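Local coordinates for extracellular matrix-binding protein EbhA (Staphylococcus aureus, PDB 2DGJ) that forms a rod-like string of three-helix bundles in a cell wall-associated adhesion protein that probably binds extracellular matrix, at residues A[226-229]-A[230-233]. Sequence-based numbering, arbitrary orientation.
Sequences DNLK and HQVE
The carbonyl oxygen of K229 takes two backbone N-H groups, a bond from E233 N at 3.0 Å and a weak one from V232 N at 3.2 Å. V232 N also bonds L228 O, at 2.9 Å. These are i to i+4 bonds of an alpha helix, with one weak i to i+3 branch. Helix 222-234 falls in the GA module sequence range and packs against helices 199-215 and 238-250 in a three-helix bundle. H230 N bonds D226 O at 2.8 Å, and Q231 N bonds N227 O at 2.9 Å. One turn apart, the exposed N227 and the partly exposed Q231 bring their amides near each other, planes 57° apart. N227 OD1 and Q231 NE2 are 3.7 Å apart, a contact without a hydrogen bond. Q231 OE1 accepts a hydrogen bond from K247 NZ on helix 238-250. L228 and V232 are one turn apart and buried. V232 packs on K207 and T211 of helix 199-215 and on V241 and V244 of helix 238-250. L228 reaches I214 and V244, so the pair joins this helix to both others. CG2 of V232 lies beside its own backbone N, with CG1 anti to that N (chi1 169°). This rotation sets CG2 3.3 Å from L228 O.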
loop_
_atom_site.group_PDB
_atom_site.type_symbol
_atom_site.label_atom_id
_atom_site.label_comp_id
_atom_site.label_asym_id
_atom_site.label_seq_id
_atom_site.Cartn_x
_atom_site.Cartn_y
_atom_site.Cartn_z
ATOM N N ASP A 226 -54.923 34.219 -31.011
ATOM C CA ASP A 226 -55.033 33.695 -29.653
ATOM C C ASP A 226 -55.110 32.178 -29.709
ATOM O O ASP A 226 -54.346 31.486 -29.047
ATOM C CB ASP A 226 -56.272 34.244 -28.947
ATOM C CG ASP A 226 -56.236 35.753 -28.792
ATOM O OD1 ASP A 226 -55.150 36.286 -28.475
ATOM O OD2 ASP A 226 -57.287 36.404 -28.973
ATOM N N ASN A 227 -56.037 31.669 -30.512
ATOM C CA ASN A 227 -56.210 30.230 -30.671
ATOM C C ASN A 227 -54.868 29.561 -30.976
ATOM O O ASN A 227 -54.409 28.694 -30.236
ATOM C CB ASN A 227 -57.201 29.950 -31.807
ATOM C CG ASN A 227 -57.309 28.471 -32.144
ATOM O OD1 ASN A 227 -57.534 27.636 -31.267
ATOM N ND2 ASN A 227 -57.153 28.142 -33.422
ATOM N N LEU A 228 -54.243 29.984 -32.069
ATOM C CA LEU A 228 -52.954 29.438 -32.484
ATOM C C LEU A 228 -51.888 29.575 -31.406
ATOM O O LEU A 228 -51.116 28.648 -31.168
ATOM C CB LEU A 228 -52.493 30.133 -33.771
ATOM C CG LEU A 228 -52.856 29.490 -35.117
ATOM C CD1 LEU A 228 -54.151 28.713 -35.021
ATOM C CD2 LEU A 228 -52.962 30.578 -36.164
ATOM N N LYS A 229 -51.838 30.737 -30.762
ATOM C CA LYS A 229 -50.860 30.973 -29.709
ATOM C C LYS A 229 -51.068 29.982 -28.566
ATOM O O LYS A 229 -50.107 29.505 -27.961
ATOM C CB LYS A 229 -50.969 32.413 -29.197
ATOM C CG LYS A 229 -50.474 33.454 -30.193
ATOM C CD LYS A 229 -50.878 34.876 -29.805
ATOM C CE LYS A 229 -50.095 35.390 -28.609
ATOM N NZ LYS A 229 -50.384 36.833 -28.364
ATOM N N HIS A 230 -52.328 29.672 -28.278
ATOM C CA HIS A 230 -52.650 28.724 -27.222
ATOM C C HIS A 230 -52.224 27.326 -27.663
ATOM O O HIS A 230 -51.744 26.533 -26.855
ATOM C CB HIS A 230 -54.150 28.736 -26.928
ATOM C CG HIS A 230 -54.535 27.932 -25.728
ATOM N ND1 HIS A 230 -54.092 28.249 -24.450
ATOM C CD2 HIS A 230 -55.302 26.837 -25.587
ATOM C CE1 HIS A 230 -54.578 27.380 -23.594
ATOM N NE2 HIS A 230 -55.321 26.499 -24.256
ATOM N N GLN A 231 -52.403 27.028 -28.946
ATOM C CA GLN A 231 -52.019 25.725 -29.479
ATOM C C GLN A 231 -50.505 25.560 -29.362
ATOM O O GLN A 231 -49.998 24.452 -29.178
ATOM C CB GLN A 231 -52.449 25.592 -30.941
ATOM C CG GLN A 231 -53.919 25.898 -31.186
ATOM C CD GLN A 231 -54.483 25.140 -32.373
ATOM O OE1 GLN A 231 -53.842 25.034 -33.419
ATOM N NE2 GLN A 231 -55.693 24.613 -32.218
ATOM N N VAL A 232 -49.784 26.672 -29.477
ATOM C CA VAL A 232 -48.329 26.657 -29.357
ATOM C C VAL A 232 -47.983 26.411 -27.890
ATOM O O VAL A 232 -47.044 25.680 -27.569
ATOM C CB VAL A 232 -47.723 28.010 -29.784
ATOM C CG1 VAL A 232 -46.249 28.061 -29.399
ATOM C CG2 VAL A 232 -47.894 28.219 -31.284
ATOM N N GLU A 233 -48.763 27.032 -27.014
ATOM C CA GLU A 233 -48.576 26.916 -25.575
ATOM C C GLU A 233 -48.707 25.469 -25.105
ATOM O O GLU A 233 -47.972 25.025 -24.221
ATOM C CB GLU A 233 -49.606 27.801 -24.864
ATOM C CG GLU A 233 -49.459 27.903 -23.349
ATOM C CD GLU A 233 -49.858 26.631 -22.620
ATOM O OE1 GLU A 233 -50.997 26.152 -22.821
ATOM O OE2 GLU A 233 -49.031 26.110 -21.841
#